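Local coordinates for protein protocadherin gamma-B3 (Homo sapiens, PDB 5K8R) that probably acts as a calcium-dependent cell-adhesion protein that may help establish and maintain specific neuronal connections in the brain, at residues P8-R13 with R59-E64; Q105-L110 with Q197-V202; S143-F148 with H178-T183; S149-E154 with E163-A168. One frame throughout, in Å; residues are numbered along the deposited sequence.

Interaction 1 of 4, residues P8-R13 with R59-E64; sequences PEELDR and RIDREE. With CA (calcium ion), chain C; CA (calcium ion), chain D.
Metal bonds dominate where E9 and E10 meet D61 and E63. One calcium ion is held by E9 OE1 at 2.7 Å, E10 OE2, D61 OD1 and E63 OE1. The second takes E9 OE2 at 2.5 Å and both carboxylate oxygens of E63, so E9 spans the two ions with one oxygen each while E63 OE1 is shared between them. With CG between the backbone N and the carbonyl carbon (chi1 55°) and the chain extended beyond it, the E9 carboxylate reaches both ions.

Hydrogen bonds back up two of the ligand oxygens. R62 N donates to E9 OE1 at 2.8 Å, from above the carboxylate plane, and D61, capping the short helix 62-65 at its N-terminus, accepts from E63 N through OD1 at 3.2 Å. E10 N to I60 O, at 3.0 Å, ties the two backbones together.

Charge pairing adds a salt bridge between R59 NE and E10 OE1 at 2.8 Å, with guanidinium and carboxylate planes 43° apart, and R62 NH2 holds E63 OE2 at 2.7 Å. These cations probably offset part of the acidic charge. D95, the I96 carbonyl, D98 and D131 complete two of the three calcium sites at the EC1-EC2 junction, a linker characteristic of successive cadherin repeats.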
loop_
_atom_site.group_PDB
_atom_site.type_symbol
_atom_site.label_atom_id
_atom_site.label_comp_id
_atom_site.label_asym_id
_atom_site.label_seq_id
_atom_site.Cartn_x
_atom_site.Cartn_y
_atom_site.Cartn_z
ATOM N N PRO A 8 -44.442 36.409 -15.085
ATOM C CA PRO A 8 -43.581 35.639 -14.183
ATOM C C PRO A 8 -44.354 34.505 -13.530
ATOM O O PRO A 8 -45.583 34.521 -13.436
ATOM C CB PRO A 8 -43.132 36.676 -13.148
ATOM C CG PRO A 8 -44.223 37.693 -13.154
ATOM C CD PRO A 8 -44.696 37.768 -14.579
ATOM N N GLU A 9 -43.608 33.500 -13.084
ATOM C CA GLU A 9 -44.207 32.355 -12.421
ATOM C C GLU A 9 -44.615 32.714 -10.993
ATOM O O GLU A 9 -44.261 33.769 -10.459
ATOM C CB GLU A 9 -43.237 31.174 -12.409
ATOM C CG GLU A 9 -41.884 31.504 -11.799
ATOM C CD GLU A 9 -41.048 30.271 -11.510
ATOM O OE1 GLU A 9 -41.631 29.196 -11.253
ATOM O OE2 GLU A 9 -39.804 30.380 -11.538
ATOM N N GLU A 10 -45.383 31.812 -10.380
ATOM C CA GLU A 10 -45.758 31.896 -8.966
ATOM C C GLU A 10 -46.575 33.148 -8.653
ATOM O O GLU A 10 -46.494 33.691 -7.549
ATOM C CB GLU A 10 -44.524 31.829 -8.061
ATOM C CG GLU A 10 -43.624 30.627 -8.310
ATOM C CD GLU A 10 -44.211 29.326 -7.790
ATOM O OE1 GLU A 10 -45.259 29.366 -7.111
ATOM O OE2 GLU A 10 -43.617 28.260 -8.059
ATOM N N LEU A 11 -47.367 33.619 -9.611
ATOM C CA LEU A 11 -48.260 34.738 -9.358
ATOM C C LEU A 11 -49.469 34.280 -8.552
ATOM O O LEU A 11 -49.906 33.129 -8.647
ATOM C CB LEU A 11 -48.724 35.374 -10.669
ATOM C CG LEU A 11 -47.681 36.133 -11.488
ATOM C CD1 LEU A 11 -48.302 36.671 -12.768
ATOM C CD2 LEU A 11 -47.072 37.259 -10.668
ATOM N N ASP A 12 -50.008 35.196 -7.749
ATOM C CA ASP A 12 -51.191 34.886 -6.962
ATOM C C ASP A 12 -52.386 34.627 -7.875
ATOM O O ASP A 12 -52.432 35.065 -9.028
ATOM C CB ASP A 12 -51.509 36.024 -5.993
ATOM C CG ASP A 12 -50.500 36.132 -4.866
ATOM O OD1 ASP A 12 -49.786 35.140 -4.607
ATOM O OD2 ASP A 12 -50.427 37.206 -4.232
ATOM N N ARG A 13 -53.362 33.897 -7.342
ATOM C CA ARG A 13 -54.566 33.597 -8.103
ATOM C C ARG A 13 -55.356 34.874 -8.364
ATOM O O ARG A 13 -55.505 35.723 -7.482
ATOM C CB ARG A 13 -55.428 32.582 -7.354
ATOM C CG ARG A 13 -54.686 31.316 -6.959
ATOM C CD ARG A 13 -55.621 30.291 -6.343
ATOM N NE ARG A 13 -56.632 29.840 -7.295
ATOM C CZ ARG A 13 -57.528 28.892 -7.041
ATOM N NH1 ARG A 13 -58.409 28.547 -7.970
ATOM N NH2 ARG A 13 -57.543 28.287 -5.861
ATOM N N ARG A 59 -51.704 27.754 -9.270
ATOM C CA ARG A 59 -50.275 27.994 -9.134
ATOM C C ARG A 59 -49.539 27.573 -10.400
ATOM O O ARG A 59 -49.704 26.449 -10.885
ATOM C CB ARG A 59 -49.719 27.242 -7.926
ATOM C CG ARG A 59 -48.210 27.354 -7.776
ATOM C CD ARG A 59 -47.741 26.797 -6.443
ATOM N NE ARG A 59 -46.295 26.918 -6.283
ATOM C CZ ARG A 59 -45.431 25.932 -6.501
ATOM N NH1 ARG A 59 -45.866 24.739 -6.884
ATOM N NH2 ARG A 59 -44.132 26.135 -6.330
ATOM N N ILE A 60 -48.726 28.481 -10.936
ATOM C CA ILE A 60 -47.925 28.203 -12.121
ATOM C C ILE A 60 -46.460 28.113 -11.714
ATOM O O ILE A 60 -45.756 29.127 -11.648
ATOM C CB ILE A 60 -48.142 29.273 -13.205
ATOM C CG1 ILE A 60 -49.624 29.358 -13.573
ATOM C CG2 ILE A 60 -47.305 28.968 -14.440
ATOM C CD1 ILE A 60 -49.930 30.376 -14.646
ATOM N N ASP A 61 -45.998 26.899 -11.425
ATOM C CA ASP A 61 -44.613 26.659 -11.033
ATOM C C ASP A 61 -43.817 26.271 -12.274
ATOM O O ASP A 61 -44.028 25.195 -12.843
ATOM C CB ASP A 61 -44.539 25.569 -9.966
ATOM C CG ASP A 61 -43.111 25.188 -9.616
ATOM O OD1 ASP A 61 -42.215 26.050 -9.730
ATOM O OD2 ASP A 61 -42.888 24.023 -9.227
ATOM N N ARG A 62 -42.899 27.147 -12.691
ATOM C CA ARG A 62 -42.128 26.887 -13.902
ATOM C C ARG A 62 -41.223 25.671 -13.746
ATOM O O ARG A 62 -40.956 24.968 -14.728
ATOM C CB ARG A 62 -41.299 28.116 -14.273
ATOM C CG ARG A 62 -40.676 28.045 -15.656
ATOM C CD ARG A 62 -39.321 28.727 -15.687
ATOM N NE ARG A 62 -38.392 28.103 -14.750
ATOM C CZ ARG A 62 -37.691 27.005 -15.013
ATOM N NH1 ARG A 62 -37.812 26.404 -16.189
ATOM N NH2 ARG A 62 -36.870 26.504 -14.100
ATOM N N GLU A 63 -40.742 25.408 -12.529
ATOM C CA GLU A 63 -39.876 24.252 -12.313
ATOM C C GLU A 63 -40.625 22.947 -12.548
ATOM O O GLU A 63 -40.070 21.999 -13.116
ATOM C CB GLU A 63 -39.288 24.286 -10.902
ATOM C CG GLU A 63 -38.060 25.171 -10.759
ATOM C CD GLU A 63 -38.376 26.646 -10.899
ATOM O OE1 GLU A 63 -39.351 27.108 -10.271
ATOM O OE2 GLU A 63 -37.652 27.341 -11.643
ATOM N N GLU A 64 -41.886 22.878 -12.123
ATOM C CA GLU A 64 -42.663 21.658 -12.305
ATOM C C GLU A 64 -43.203 21.530 -13.724
ATOM O O GLU A 64 -43.424 20.412 -14.201
ATOM C CB GLU A 64 -43.811 21.616 -11.295
ATOM C CG GLU A 64 -44.560 20.296 -11.252
ATOM C CD GLU A 64 -45.669 20.291 -10.219
ATOM O OE1 GLU A 64 -45.910 21.349 -9.600
ATOM O OE2 GLU A 64 -46.297 19.229 -10.025
HETATM CA CA CA C . -41.121 28.021 -8.862
HETATM CA CA CA D . -37.764 29.439 -10.474
HETATM O O HOH W 1 -49.078 31.414 -10.578
#

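Interaction 2 of 4, residues Q105-L110 with Q197-V202; sequences QNITEL and QIRVIV
R199 reaches across to E109 and I107 on the same face of the sheet. Its CB lies 4.2 Å from T108 O; CG is anti to the backbone N (chi1 174°), and the bend at chi3 places NE 3.1 Å from E109 OE2. CZ follows at 3.4 Å from E109 OE2, NH2 donates to that oxygen at 2.8 Å, and NH1 rests 3.5 Å from I107 CG2. The grip is side-on, two nitrogens on one oxygen in the guanidinium plane, with the carboxylate turned 89° to it. An alanine here would probably leave the E109 carboxylate without its cationic partner and uncover I107 CG2.

The backbones of strand 107-113, outermost in its sheet, and strand 193-203 pair in parallel. T108 N donates to Q197 O, R199 N to T108 O at 2.8 Å, and I201 N to L110 O. On the opposite face L110 CD2 packs 4.0 Å from V200 CG2. The more exposed face of I107, E109 and R199 thus holds the charge pair, while L110, I198 and V200 turn apolar groups toward the sandwich interior.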
loop_
_atom_site.group_PDB
_atom_site.type_symbol
_atom_site.label_atom_id
_atom_site.label_comp_id
_atom_site.label_asym_id
_atom_site.label_seq_id
_atom_site.Cartn_x
_atom_site.Cartn_y
_atom_site.Cartn_z
ATOM N N GLN A 105 -25.022 16.011 -0.444
ATOM C CA GLN A 105 -24.883 15.682 0.965
ATOM C C GLN A 105 -24.235 16.847 1.696
ATOM O O GLN A 105 -23.457 17.610 1.118
ATOM C CB GLN A 105 -24.064 14.399 1.167
ATOM C CG GLN A 105 -22.726 14.394 0.454
ATOM C CD GLN A 105 -22.020 13.056 0.558
ATOM O OE1 GLN A 105 -22.573 12.090 1.085
ATOM N NE2 GLN A 105 -20.792 12.992 0.057
ATOM N N ASN A 106 -24.569 16.976 2.982
ATOM C CA ASN A 106 -24.052 18.087 3.773
ATOM C C ASN A 106 -22.561 17.931 4.046
ATOM O O ASN A 106 -21.825 18.923 4.084
ATOM C CB ASN A 106 -24.829 18.199 5.084
ATOM C CG ASN A 106 -26.313 18.425 4.866
ATOM O OD1 ASN A 106 -27.147 17.669 5.362
ATOM N ND2 ASN A 106 -26.649 19.470 4.117
ATOM N N ILE A 107 -22.098 16.698 4.239
ATOM C CA ILE A 107 -20.695 16.406 4.505
ATOM C C ILE A 107 -20.210 15.398 3.472
ATOM O O ILE A 107 -20.864 14.374 3.244
ATOM C CB ILE A 107 -20.481 15.868 5.931
ATOM C CG1 ILE A 107 -21.020 16.857 6.967
ATOM C CG2 ILE A 107 -19.004 15.596 6.183
ATOM C CD1 ILE A 107 -20.788 16.427 8.398
ATOM N N THR A 108 -19.068 15.688 2.856
ATOM C CA THR A 108 -18.451 14.813 1.869
ATOM C C THR A 108 -17.030 14.492 2.308
ATOM O O THR A 108 -16.264 15.399 2.648
ATOM C CB THR A 108 -18.435 15.464 0.481
ATOM O OG1 THR A 108 -19.776 15.759 0.068
ATOM C CG2 THR A 108 -17.784 14.537 -0.537
ATOM N N GLU A 109 -16.683 13.208 2.306
ATOM C CA GLU A 109 -15.328 12.782 2.626
ATOM C C GLU A 109 -14.514 12.631 1.348
ATOM O O GLU A 109 -15.032 12.204 0.311
ATOM C CB GLU A 109 -15.336 11.466 3.404
ATOM C CG GLU A 109 -15.828 11.596 4.835
ATOM C CD GLU A 109 -15.625 10.327 5.637
ATOM O OE1 GLU A 109 -15.315 9.282 5.027
ATOM O OE2 GLU A 109 -15.770 10.376 6.877
ATOM N N LEU A 110 -13.257 12.976 1.433
ATOM C CA LEU A 110 -12.370 12.917 0.318
ATOM C C LEU A 110 -11.030 12.389 0.765
ATOM O O LEU A 110 -10.382 13.009 1.554
ATOM C CB LEU A 110 -12.203 14.331 -0.194
ATOM C CG LEU A 110 -11.265 14.588 -1.333
ATOM C CD1 LEU A 110 -11.762 13.857 -2.546
ATOM C CD2 LEU A 110 -11.238 16.057 -1.610
ATOM N N GLN A 197 -19.839 20.706 3.656
ATOM C CA GLN A 197 -18.572 20.518 4.344
ATOM C C GLN A 197 -17.804 19.367 3.711
ATOM O O GLN A 197 -18.385 18.331 3.373
ATOM C CB GLN A 197 -18.790 20.255 5.836
ATOM C CG GLN A 197 -19.354 21.452 6.588
ATOM C CD GLN A 197 -19.570 21.168 8.060
ATOM O OE1 GLN A 197 -19.544 20.016 8.493
ATOM N NE2 GLN A 197 -19.783 22.222 8.841
ATOM N N ILE A 198 -16.499 19.557 3.546
ATOM C CA ILE A 198 -15.624 18.573 2.920
ATOM C C ILE A 198 -14.588 18.157 3.953
ATOM O O ILE A 198 -13.740 18.967 4.350
ATOM C CB ILE A 198 -14.952 19.120 1.656
ATOM C CG1 ILE A 198 -16.003 19.627 0.667
ATOM C CG2 ILE A 198 -14.081 18.051 1.011
ATOM C CD1 ILE A 198 -15.415 20.328 -0.536
ATOM N N ARG A 199 -14.651 16.903 4.390
ATOM C CA ARG A 199 -13.672 16.345 5.319
ATOM C C ARG A 199 -12.617 15.610 4.500
ATOM O O ARG A 199 -12.816 14.462 4.094
ATOM C CB ARG A 199 -14.335 15.425 6.339
ATOM C CG ARG A 199 -13.342 14.709 7.247
ATOM C CD ARG A 199 -14.011 14.065 8.456
ATOM N NE ARG A 199 -15.079 13.141 8.085
ATOM C CZ ARG A 199 -16.375 13.407 8.216
ATOM N NH1 ARG A 199 -16.767 14.573 8.712
ATOM N NH2 ARG A 199 -17.279 12.507 7.854
ATOM N N VAL A 200 -11.500 16.283 4.248
ATOM C CA VAL A 200 -10.364 15.672 3.569
ATOM C C VAL A 200 -9.612 14.806 4.569
ATOM O O VAL A 200 -9.065 15.310 5.556
ATOM C CB VAL A 200 -9.442 16.738 2.961
ATOM C CG1 VAL A 200 -8.215 16.084 2.340
ATOM C CG2 VAL A 200 -10.194 17.567 1.932
ATOM N N ILE A 201 -9.589 13.500 4.322
ATOM C CA ILE A 201 -8.848 12.555 5.147
ATOM C C ILE A 201 -7.549 12.222 4.425
ATOM O O ILE A 201 -7.565 11.776 3.270
ATOM C CB ILE A 201 -9.675 11.291 5.436
ATOM C CG1 ILE A 201 -8.940 10.379 6.422
ATOM C CG2 ILE A 201 -10.015 10.562 4.145
ATOM C CD1 ILE A 201 -9.807 9.278 6.996
ATOM N N VAL A 202 -6.425 12.453 5.098
ATOM C CA VAL A 202 -5.110 12.291 4.487
ATOM C C VAL A 202 -4.737 10.813 4.524
ATOM O O VAL A 202 -4.517 10.244 5.596
ATOM C CB VAL A 202 -4.053 13.147 5.195
ATOM C CG1 VAL A 202 -2.730 13.083 4.448
ATOM C CG2 VAL A 202 -4.534 14.585 5.321
#

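Interaction 3 of 4, residues S143-F148 with H178-T183; sequences SPDPHF and HHLVLT
H178 lies between H147 and F148, presenting a rim atom to one ring and a face to the other. Its CE1 stands over a face of H147, 3.5 Å from H147 ND1, with the two planes 53° apart. F148 in turn directs its edge at a face of H178: CE2 comes within 3.9 Å of H178 CG, the planes 70° apart, a T-shaped pair. F148 CB also packs 3.8 Å from L180 CD1, their side chains crossing at about a right angle.

Segment 143-148 is the link between strand 138-142, at the edge of the sheet that includes strand 177-186, and strand 148-154 of the facing sheet, so the cluster sits where the chain crosses between the two sheets of the EC2 beta sandwich. V200 and L170 pack on F148 there.

D145 shapes this crossing. Its OD1 accepts from H147 N at 2.9 Å, closing an Asx turn, while CG, anti to the backbone N (chi1 -171°), lies with OD2 against L180, OD2 being 3.3 Å from L180 CD2. A leucine in its place would probably leave H147 N without its acceptor and free the turn to shift, disturbing how the H147 ring meets H178.

At the other end, S143 N donates almost straight to V181 O at 3.0 Å, and S143 OG lies 3.3 Å from V181 CB.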
loop_
_atom_site.group_PDB
_atom_site.type_symbol
_atom_site.label_atom_id
_atom_site.label_comp_id
_atom_site.label_asym_id
_atom_site.label_seq_id
_atom_site.Cartn_x
_atom_site.Cartn_y
_atom_site.Cartn_z
ATOM N N SER A 143 -13.876 28.429 1.855
ATOM C CA SER A 143 -13.389 29.156 3.015
ATOM C C SER A 143 -11.867 29.050 3.086
ATOM O O SER A 143 -11.302 28.007 2.733
ATOM C CB SER A 143 -14.022 28.610 4.295
ATOM O OG SER A 143 -15.433 28.742 4.256
ATOM N N PRO A 144 -11.177 30.103 3.522
ATOM C CA PRO A 144 -9.707 30.083 3.516
ATOM C C PRO A 144 -9.150 28.946 4.360
ATOM O O PRO A 144 -9.568 28.727 5.499
ATOM C CB PRO A 144 -9.335 31.453 4.096
ATOM C CG PRO A 144 -10.518 32.316 3.807
ATOM C CD PRO A 144 -11.712 31.416 3.922
ATOM N N ASP A 145 -8.193 28.216 3.782
ATOM C CA ASP A 145 -7.515 27.112 4.439
ATOM C C ASP A 145 -6.044 27.160 4.048
ATOM O O ASP A 145 -5.722 27.439 2.883
ATOM C CB ASP A 145 -8.119 25.756 4.046
ATOM C CG ASP A 145 -7.572 24.611 4.876
ATOM O OD1 ASP A 145 -6.521 24.050 4.499
ATOM O OD2 ASP A 145 -8.193 24.272 5.906
ATOM N N PRO A 146 -5.133 26.904 4.991
ATOM C CA PRO A 146 -3.698 27.015 4.671
ATOM C C PRO A 146 -3.207 25.991 3.661
ATOM O O PRO A 146 -2.169 26.227 3.030
ATOM C CB PRO A 146 -3.015 26.817 6.032
ATOM C CG PRO A 146 -4.075 27.118 7.046
ATOM C CD PRO A 146 -5.360 26.663 6.425
ATOM N N HIS A 147 -3.908 24.872 3.480
ATOM C CA HIS A 147 -3.447 23.813 2.591
ATOM C C HIS A 147 -4.194 23.739 1.270
ATOM O O HIS A 147 -3.592 23.366 0.261
ATOM C CB HIS A 147 -3.550 22.448 3.285
ATOM C CG HIS A 147 -2.563 22.257 4.393
ATOM N ND1 HIS A 147 -2.742 22.788 5.652
ATOM C CD2 HIS A 147 -1.384 21.591 4.431
ATOM C CE1 HIS A 147 -1.719 22.457 6.418
ATOM N NE2 HIS A 147 -0.881 21.731 5.701
ATOM N N PHE A 148 -5.480 24.077 1.244
ATOM C CA PHE A 148 -6.304 23.910 0.057
ATOM C C PHE A 148 -6.881 25.243 -0.392
ATOM O O PHE A 148 -7.286 26.070 0.431
ATOM C CB PHE A 148 -7.448 22.922 0.311
ATOM C CG PHE A 148 -6.991 21.523 0.591
ATOM C CD1 PHE A 148 -6.829 20.614 -0.441
ATOM C CD2 PHE A 148 -6.726 21.114 1.887
ATOM C CE1 PHE A 148 -6.412 19.323 -0.186
ATOM C CE2 PHE A 148 -6.306 19.824 2.148
ATOM C CZ PHE A 148 -6.148 18.928 1.111
ATOM N N HIS A 178 -8.539 17.529 7.350
ATOM C CA HIS A 178 -8.746 18.944 7.071
ATOM C C HIS A 178 -10.227 19.169 6.813
ATOM O O HIS A 178 -10.834 18.445 6.020
ATOM C CB HIS A 178 -7.918 19.405 5.866
ATOM C CG HIS A 178 -6.442 19.220 6.037
ATOM N ND1 HIS A 178 -5.618 20.215 6.517
ATOM C CD2 HIS A 178 -5.644 18.154 5.794
ATOM C CE1 HIS A 178 -4.375 19.770 6.561
ATOM N NE2 HIS A 178 -4.363 18.522 6.129
ATOM N N HIS A 179 -10.807 20.163 7.479
ATOM C CA HIS A 179 -12.237 20.438 7.391
ATOM C C HIS A 179 -12.447 21.715 6.586
ATOM O O HIS A 179 -12.140 22.814 7.060
ATOM C CB HIS A 179 -12.853 20.546 8.784
ATOM C CG HIS A 179 -12.728 19.292 9.592
ATOM N ND1 HIS A 179 -13.637 18.259 9.507
ATOM C CD2 HIS A 179 -11.796 18.899 10.493
ATOM C CE1 HIS A 179 -13.273 17.286 10.324
ATOM N NE2 HIS A 179 -12.159 17.650 10.934
ATOM N N LEU A 180 -12.976 21.565 5.375
ATOM C CA LEU A 180 -13.199 22.670 4.456
ATOM C C LEU A 180 -14.689 22.960 4.328
ATOM O O LEU A 180 -15.537 22.098 4.572
ATOM C CB LEU A 180 -12.610 22.358 3.077
ATOM C CG LEU A 180 -11.193 21.784 3.054
ATOM C CD1 LEU A 180 -10.750 21.505 1.626
ATOM C CD2 LEU A 180 -10.224 22.724 3.746
ATOM N N VAL A 181 -14.997 24.193 3.933
ATOM C CA VAL A 181 -16.369 24.651 3.748
ATOM C C VAL A 181 -16.505 25.191 2.332
ATOM O O VAL A 181 -15.695 26.018 1.896
ATOM C CB VAL A 181 -16.758 25.722 4.783
ATOM C CG1 VAL A 181 -18.203 26.150 4.586
ATOM C CG2 VAL A 181 -16.540 25.203 6.196
ATOM N N LEU A 182 -17.529 24.759 1.629
ATOM C CA LEU A 182 -17.805 25.172 0.283
ATOM C C LEU A 182 -19.166 25.809 0.211
ATOM O O LEU A 182 -20.116 25.293 0.711
ATOM C CB LEU A 182 -17.767 23.960 -0.620
ATOM C CG LEU A 182 -18.077 24.015 -2.093
ATOM C CD1 LEU A 182 -17.079 24.882 -2.791
ATOM C CD2 LEU A 182 -18.141 22.676 -2.743
ATOM N N THR A 183 -19.251 26.943 -0.435
ATOM C CA THR A 183 -20.498 27.685 -0.561
ATOM C C THR A 183 -20.810 27.924 -2.032
ATOM O O THR A 183 -19.914 28.230 -2.826
ATOM C CB THR A 183 -20.423 29.025 0.187
ATOM O OG1 THR A 183 -20.071 28.789 1.555
ATOM C CG2 THR A 183 -21.762 29.749 0.137
HETATM O O HOH W 2 -17.462 28.875 1.680
HETATM O O HOH W 3 -5.287 23.303 7.775
#

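Interaction 4 of 4, residues S149-E154 with E163-A168; sequences SLIQKE and ELVLKA
Strands 148-154 and 160-166 form a beta hairpin of the cadherin repeat, and segments 149-154 and 163-168 are antiparallel partners within it. S149 with V165 and I151 with E163 are hydrogen-bonded pairs: S149 N donates to V165 O and V165 N to S149 O, both at 2.9 Å, while I151 N and E163 N exchange matching bonds with the opposite carbonyls. L150 and L164, the non-hydrogen-bonded pair between them, turn to the other face, where L182 and L180 pack on them.

On the face of I151 and V165, I151 CG2 meets V165 CG1 at 3.9 Å, the side chains at about a right angle. I151 CG1 falls between the backbone N and the carbonyl carbon (chi1 64°), and CD1 beyond it reaches 3.3 Å from E163 OE1. K153 NZ makes a long salt bridge of 3.7 Å to E163 OE1, and K167 NZ a weak hydrogen bond to S149 OG. The four short backbone bonds probably provide most of the polar hold between the strands, whereas the K153 and K167 links probably add little.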
loop_
_atom_site.group_PDB
_atom_site.type_symbol
_atom_site.label_atom_id
_atom_site.label_comp_id
_atom_site.label_asym_id
_atom_site.label_seq_id
_atom_site.Cartn_x
_atom_site.Cartn_y
_atom_site.Cartn_z
ATOM N N SER A 149 -6.913 25.439 -1.705
ATOM C CA SER A 149 -7.632 26.527 -2.349
ATOM C C SER A 149 -8.629 25.933 -3.339
ATOM O O SER A 149 -8.763 24.713 -3.466
ATOM C CB SER A 149 -6.668 27.493 -3.046
ATOM O OG SER A 149 -5.926 28.244 -2.101
ATOM N N LEU A 150 -9.327 26.809 -4.054
ATOM C CA LEU A 150 -10.342 26.389 -5.007
ATOM C C LEU A 150 -10.153 27.135 -6.318
ATOM O O LEU A 150 -9.899 28.343 -6.325
ATOM C CB LEU A 150 -11.754 26.634 -4.455
ATOM C CG LEU A 150 -12.948 26.196 -5.309
ATOM C CD1 LEU A 150 -14.024 25.577 -4.434
ATOM C CD2 LEU A 150 -13.518 27.371 -6.089
ATOM N N ILE A 151 -10.270 26.406 -7.424
ATOM C CA ILE A 151 -10.314 26.994 -8.755
ATOM C C ILE A 151 -11.702 26.744 -9.324
ATOM O O ILE A 151 -12.310 25.701 -9.066
ATOM C CB ILE A 151 -9.217 26.426 -9.679
ATOM C CG1 ILE A 151 -9.424 24.931 -9.922
ATOM C CG2 ILE A 151 -7.841 26.670 -9.082
ATOM C CD1 ILE A 151 -8.384 24.313 -10.833
ATOM N N GLN A 152 -12.216 27.712 -10.074
ATOM C CA GLN A 152 -13.540 27.614 -10.669
ATOM C C GLN A 152 -13.406 27.597 -12.182
ATOM O O GLN A 152 -12.785 28.494 -12.765
ATOM C CB GLN A 152 -14.438 28.772 -10.225
ATOM C CG GLN A 152 -15.795 28.796 -10.910
ATOM C CD GLN A 152 -16.753 29.780 -10.273
ATOM O OE1 GLN A 152 -17.060 29.685 -9.084
ATOM N NE2 GLN A 152 -17.231 30.738 -11.061
ATOM N N LYS A 153 -13.977 26.578 -12.814
ATOM C CA LYS A 153 -13.971 26.473 -14.264
ATOM C C LYS A 153 -15.402 26.499 -14.780
ATOM O O LYS A 153 -16.367 26.512 -14.012
ATOM C CB LYS A 153 -13.250 25.200 -14.726
ATOM C CG LYS A 153 -11.760 25.178 -14.419
ATOM C CD LYS A 153 -11.110 23.924 -14.984
ATOM C CE LYS A 153 -9.609 23.923 -14.754
ATOM N NZ LYS A 153 -8.960 22.732 -15.369
ATOM N N GLU A 154 -15.535 26.516 -16.103
ATOM C CA GLU A 154 -16.835 26.539 -16.752
ATOM C C GLU A 154 -16.871 25.502 -17.864
ATOM O O GLU A 154 -15.881 25.310 -18.577
ATOM C CB GLU A 154 -17.155 27.928 -17.322
ATOM C CG GLU A 154 -17.319 29.013 -16.268
ATOM C CD GLU A 154 -17.778 30.336 -16.856
ATOM O OE1 GLU A 154 -17.950 30.412 -18.090
ATOM O OE2 GLU A 154 -17.969 31.297 -16.080
ATOM N N GLU A 163 -13.186 23.028 -8.472
ATOM C CA GLU A 163 -12.159 22.018 -8.278
ATOM C C GLU A 163 -11.286 22.426 -7.103
ATOM O O GLU A 163 -10.913 23.596 -6.972
ATOM C CB GLU A 163 -11.290 21.832 -9.531
ATOM C CG GLU A 163 -11.977 21.111 -10.676
ATOM C CD GLU A 163 -11.068 20.932 -11.878
ATOM O OE1 GLU A 163 -10.065 21.669 -11.980
ATOM O OE2 GLU A 163 -11.354 20.052 -12.717
ATOM N N LEU A 164 -10.973 21.457 -6.250
ATOM C CA LEU A 164 -10.085 21.695 -5.123
ATOM C C LEU A 164 -8.637 21.590 -5.582
ATOM O O LEU A 164 -8.281 20.691 -6.347
ATOM C CB LEU A 164 -10.364 20.684 -4.010
ATOM C CG LEU A 164 -9.849 21.000 -2.608
ATOM C CD1 LEU A 164 -10.542 22.237 -2.056
ATOM C CD2 LEU A 164 -10.062 19.806 -1.691
ATOM N N VAL A 165 -7.801 22.519 -5.126
ATOM C CA VAL A 165 -6.399 22.553 -5.523
ATOM C C VAL A 165 -5.529 22.578 -4.274
ATOM O O VAL A 165 -5.841 23.266 -3.295
ATOM C CB VAL A 165 -6.089 23.755 -6.446
ATOM C CG1 VAL A 165 -6.438 25.069 -5.774
ATOM C CG2 VAL A 165 -4.630 23.740 -6.883
ATOM N N LEU A 166 -4.445 21.808 -4.306
ATOM C CA LEU A 166 -3.510 21.715 -3.193
ATOM C C LEU A 166 -2.389 22.728 -3.394
ATOM O O LEU A 166 -1.657 22.658 -4.386
ATOM C CB LEU A 166 -2.943 20.299 -3.093
ATOM C CG LEU A 166 -2.073 19.970 -1.881
ATOM C CD1 LEU A 166 -2.939 19.805 -0.643
ATOM C CD2 LEU A 166 -1.244 18.720 -2.137
ATOM N N LYS A 167 -2.257 23.667 -2.457
ATOM C CA LYS A 167 -1.208 24.674 -2.528
ATOM C C LYS A 167 -0.085 24.453 -1.524
ATOM O O LYS A 167 0.963 25.095 -1.644
ATOM C CB LYS A 167 -1.801 26.077 -2.328
ATOM C CG LYS A 167 -2.529 26.271 -1.013
ATOM C CD LYS A 167 -2.997 27.708 -0.863
ATOM C CE LYS A 167 -3.731 27.918 0.449
ATOM N NZ LYS A 167 -4.198 29.322 0.608
ATOM N N ALA A 168 -0.272 23.566 -0.546
ATOM C CA ALA A 168 0.754 23.220 0.424
ATOM C C ALA A 168 0.707 21.714 0.646
ATOM O O ALA A 168 -0.385 21.131 0.688
ATOM C CB ALA A 168 0.559 23.954 1.758
#

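How the interactions relate
Interaction 1 comes first along the chain, in the first cadherin repeat, where it supplies calcium ligands to the junction with the second; its centre is 37 to 38 Å from those of the other three. Interactions 2, 3 and 4 all lie in the second repeat, their centres 10 to 15 Å apart. Interaction 2 encloses interaction 3 in sequence, and that in turn encloses interaction 4. Strands 193-203 and 177-186 are neighbours in one sheet, joining interactions 2 and 3, whereas the hairpin of interaction 4 belongs to the facing sheet. L164 packs on L110, and F148 on V200 and L166, so the contacts meet in the core of one sandwich beyond a calcium-bound junction.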